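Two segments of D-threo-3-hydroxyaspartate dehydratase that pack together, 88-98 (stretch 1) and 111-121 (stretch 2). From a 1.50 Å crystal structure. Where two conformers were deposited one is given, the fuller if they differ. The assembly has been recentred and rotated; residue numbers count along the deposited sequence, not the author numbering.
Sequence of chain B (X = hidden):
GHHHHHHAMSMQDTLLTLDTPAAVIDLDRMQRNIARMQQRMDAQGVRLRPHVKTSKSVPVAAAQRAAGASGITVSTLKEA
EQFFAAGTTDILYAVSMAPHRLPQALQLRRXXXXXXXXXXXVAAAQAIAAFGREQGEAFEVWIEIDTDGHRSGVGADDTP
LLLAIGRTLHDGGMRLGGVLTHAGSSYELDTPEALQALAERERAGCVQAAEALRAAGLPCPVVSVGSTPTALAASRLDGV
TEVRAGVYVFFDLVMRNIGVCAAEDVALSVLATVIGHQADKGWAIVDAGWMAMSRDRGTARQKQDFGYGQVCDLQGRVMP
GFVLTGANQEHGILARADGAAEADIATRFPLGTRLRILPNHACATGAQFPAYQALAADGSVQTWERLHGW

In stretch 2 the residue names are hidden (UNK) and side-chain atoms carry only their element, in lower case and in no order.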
# COMPACT_ATOMS: atom_id res chain seq x y z
N THR B 88 17.16 -20.09 -5.10
CA THR B 88 17.57 -19.28 -6.24
C THR B 88 18.97 -18.67 -5.98
O THR B 88 19.12 -17.91 -5.02
CB THR B 88 16.60 -18.14 -6.48
OG1 THR B 88 15.33 -18.71 -6.72
CG2 THR B 88 16.99 -17.29 -7.72
N THR B 89 19.98 -19.00 -6.81
CA THR B 89 21.33 -18.51 -6.50
C THR B 89 21.73 -17.35 -7.38
O THR B 89 22.59 -16.57 -6.99
CB THR B 89 22.35 -19.65 -6.69
OG1 THR B 89 22.30 -20.14 -8.01
CG2 THR B 89 22.06 -20.81 -5.74
N ASP B 90 21.10 -17.17 -8.55
CA ASP B 90 21.52 -16.11 -9.51
C ASP B 90 20.60 -14.92 -9.35
O ASP B 90 19.46 -14.87 -9.88
CB ASP B 90 21.41 -16.73 -10.89
CG ASP B 90 21.75 -15.79 -12.03
OD1 ASP B 90 22.04 -14.54 -11.77
OD2 ASP B 90 21.63 -16.19 -13.26
N ILE B 91 21.06 -13.95 -8.54
CA ILE B 91 20.13 -12.86 -8.10
C ILE B 91 20.81 -11.51 -8.37
O ILE B 91 21.97 -11.26 -7.93
CB ILE B 91 19.84 -12.97 -6.58
CG1 ILE B 91 19.15 -14.31 -6.27
CG2 ILE B 91 18.93 -11.78 -6.12
CD1 ILE B 91 18.71 -14.48 -4.81
N LEU B 92 20.09 -10.64 -9.05
CA LEU B 92 20.55 -9.25 -9.31
C LEU B 92 19.75 -8.30 -8.45
O LEU B 92 18.50 -8.27 -8.58
CB LEU B 92 20.26 -8.93 -10.80
CG LEU B 92 20.46 -7.46 -11.24
CD1 LEU B 92 21.96 -7.06 -11.11
CD2 LEU B 92 19.91 -7.28 -12.68
N TYR B 93 20.42 -7.54 -7.59
CA TYR B 93 19.75 -6.56 -6.75
C TYR B 93 19.79 -5.22 -7.48
O TYR B 93 20.83 -4.53 -7.53
CB TYR B 93 20.43 -6.49 -5.39
CG TYR B 93 19.92 -5.35 -4.54
CD1 TYR B 93 18.57 -4.94 -4.48
CD2 TYR B 93 20.87 -4.65 -3.75
CE1 TYR B 93 18.17 -3.85 -3.65
CE2 TYR B 93 20.48 -3.61 -2.90
CZ TYR B 93 19.14 -3.21 -2.86
OH TYR B 93 18.75 -2.15 -2.08
N ALA B 94 18.68 -4.88 -8.18
CA ALA B 94 18.70 -3.79 -9.19
C ALA B 94 18.22 -2.47 -8.57
O ALA B 94 17.33 -1.79 -9.13
CB ALA B 94 17.88 -4.19 -10.44
N VAL B 95 18.85 -2.09 -7.47
CA VAL B 95 18.62 -0.74 -6.89
C VAL B 95 20.05 -0.26 -6.52
O VAL B 95 20.78 -1.02 -5.90
CB VAL B 95 17.74 -0.77 -5.59
CG1 VAL B 95 17.62 0.61 -4.97
CG2 VAL B 95 16.34 -1.31 -5.98
N SER B 96 20.38 1.00 -6.87
CA SER B 96 21.72 1.58 -6.60
C SER B 96 22.14 1.19 -5.18
O SER B 96 21.44 1.46 -4.19
CB SER B 96 21.59 3.11 -6.64
OG SER B 96 21.10 3.60 -7.85
N MET B 97 23.34 0.59 -5.04
CA MET B 97 23.74 -0.02 -3.77
C MET B 97 24.02 1.04 -2.70
O MET B 97 24.83 1.99 -2.96
CB MET B 97 24.98 -0.88 -4.00
CG MET B 97 25.42 -1.59 -2.73
SD MET B 97 24.11 -2.71 -2.12
CE MET B 97 25.01 -3.40 -0.71
N ALA B 98 23.44 0.89 -1.48
CA ALA B 98 23.77 1.74 -0.37
C ALA B 98 24.96 1.12 0.36
O ALA B 98 24.93 -0.08 0.70
CB ALA B 98 22.60 1.77 0.59
N UNK B 111 27.40 -17.11 1.91
CA UNK B 111 26.52 -18.33 2.02
C UNK B 111 26.24 -19.03 0.72
O UNK B 111 25.61 -20.08 0.70
n UNK B 111 22.43 -16.87 3.97
c UNK B 111 23.55 -17.67 4.37
c UNK B 111 25.05 -17.92 2.55
n UNK B 111 23.28 -14.83 4.95
c UNK B 111 24.99 -17.42 3.87
n UNK B 111 21.20 -14.94 4.00
c UNK B 111 22.28 -15.55 4.32
N UNK B 112 26.73 -18.47 -0.42
CA UNK B 112 26.61 -19.10 -1.68
C UNK B 112 25.67 -18.45 -2.65
O UNK B 112 25.43 -19.00 -3.75
N UNK B 113 25.20 -17.24 -2.34
CA UNK B 113 24.34 -16.56 -3.30
C UNK B 113 25.21 -15.77 -4.32
O UNK B 113 26.09 -15.01 -3.92
c UNK B 113 23.43 -15.59 -2.54
s UNK B 113 22.24 -14.72 -3.64
N UNK B 114 24.95 -15.95 -5.61
CA UNK B 114 25.71 -15.23 -6.65
C UNK B 114 24.99 -13.93 -6.86
O UNK B 114 24.29 -13.69 -7.87
c UNK B 114 25.72 -16.01 -7.92
c UNK B 114 26.74 -15.41 -8.89
o UNK B 114 27.80 -14.94 -8.37
o UNK B 114 26.62 -15.55 -10.12
N UNK B 115 25.12 -13.09 -5.85
CA UNK B 115 24.35 -11.84 -5.77
C UNK B 115 25.14 -10.74 -6.51
O UNK B 115 26.32 -10.51 -6.19
c UNK B 115 23.74 -9.77 -2.54
c UNK B 115 22.08 -10.10 -4.49
c UNK B 115 24.24 -11.46 -4.25
c UNK B 115 23.58 -10.08 -4.03
N UNK B 116 24.48 -10.06 -7.42
CA UNK B 116 25.07 -8.94 -8.19
C UNK B 116 24.50 -7.64 -7.68
O UNK B 116 23.28 -7.55 -7.37
n UNK B 116 24.46 -13.46 -10.78
c UNK B 116 24.07 -11.96 -10.79
c UNK B 116 25.38 -11.44 -10.17
c UNK B 116 25.53 -10.10 -10.44
c UNK B 116 24.72 -9.06 -9.69
N UNK B 117 25.34 -6.62 -7.57
CA UNK B 117 24.94 -5.27 -7.10
C UNK B 117 25.07 -4.29 -8.27
O UNK B 117 25.76 -4.62 -9.27
c UNK B 117 26.03 -5.82 -4.83
c UNK B 117 24.61 -6.04 -4.16
c UNK B 117 27.01 -5.29 -3.77
c UNK B 117 25.90 -4.80 -5.95
N UNK B 118 24.48 -3.10 -8.15
CA UNK B 118 24.56 -2.11 -9.22
C UNK B 118 24.97 -0.79 -8.60
O UNK B 118 24.64 -0.46 -7.45
c UNK B 118 22.14 -1.26 -9.27
c UNK B 118 20.91 -0.99 -10.18
c UNK B 118 23.24 -2.00 -10.03
c UNK B 118 22.79 -3.40 -10.51
N UNK B 119 25.67 0.03 -9.40
CA UNK B 119 26.05 1.40 -8.99
C UNK B 119 25.89 2.32 -10.20
O UNK B 119 25.94 1.87 -11.37
c UNK B 119 27.65 0.64 -7.19
c UNK B 119 28.56 1.22 -9.46
c UNK B 119 27.50 1.53 -8.42
N UNK B 120 25.93 3.62 -9.93
CA UNK B 120 25.96 4.66 -10.98
C UNK B 120 26.82 5.86 -10.61
O UNK B 120 26.67 6.93 -11.24
c UNK B 120 23.83 5.86 -10.37
o UNK B 120 24.34 6.09 -9.25
c UNK B 120 24.56 5.10 -11.41
o UNK B 120 22.67 6.31 -10.65
N UNK B 121 27.76 5.65 -9.65
CA UNK B 121 28.56 6.75 -9.21
C UNK B 121 29.96 6.24 -8.83
O UNK B 121 30.12 5.09 -8.42
o UNK B 121 27.86 6.66 -6.87
c UNK B 121 27.91 7.50 -8.03
O HOH W 1 22.68 -3.06 -5.94
O HOH W 2 21.03 6.14 -7.97

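Position 111 carries seven side-chain atoms: three carbons, a nitrogen, then a carbon holding two more nitrogens. That is a guanidinium, and it touches nothing on stretch 1. The residue is R111.

Position 112 has no side-chain atoms. Its phi is positive, 110°. A CB here would jam against the carbonyl O of R111. The residue is G112.

Position 113 has one carbon, then one sulfur. The sulfur lies 3.7 Å from CD1 of I91, an apolar contact. The residue is C113.

Position 114 has two carbons, the second carrying two oxygens. Its backbone N donates to T89 O at 2.8 Å. Its backbone O receives a weak bond from I91 N at 3.3 Å. The residue is D114.

Position 115 has four carbons, forked at the second. One terminal carbon sits 3.9 Å from I91 CG2 and 4.1 Å from Y93 CB. The residue is L115.

Position 116 has four carbons in a row ending in nitrogen. The nitrogen reaches D90 OD1 at 2.8 Å, forming a salt bridge. The residue is K116. Its NZ also bonds D114 O at 2.9 Å and, more weakly, D114 OD2 at 3.1 Å, so one ammonium joins both acids.

Position 117 has four carbons, forked at the second. One end carbon lies 4.0 Å from Y93 CD2, at the ring edge, and 3.9 Å from M97 SD. The residue is L117.

Position 118 has four carbons, forked at the first, with one arm two carbons long. The short arm is 3.8 Å from L92 CD1; the tip of the long arm is 3.5 Å from A94 C. The residue is I118.

Position 119 has one carbon carrying two others. One of these lies 4.4 Å from M97 CB. The residue is V119.

Position 120 has two carbons, the second carrying two oxygens. One oxygen shares water 2 with S96 OG. The residue is D120.

Position 121 has one carbon and one oxygen and is out of reach of stretch 1. The oxygen caps a helix that begins just past the stretch. The residue is S121.

The contact is a parallel strand pairing. K116 N donates to I91 O at 2.8 Å, and Y93 N to K116 O at 2.9 Å. Farther along, water 1 links I118 N to Y93 O and V95 O, before M97 N meets I118 O directly at 2.9 Å. D90, L92, D114 and K116 share one sheet face; I91 and L115 pack on the other.

Stretch 2 (111-121) RGCDLKLIVDS
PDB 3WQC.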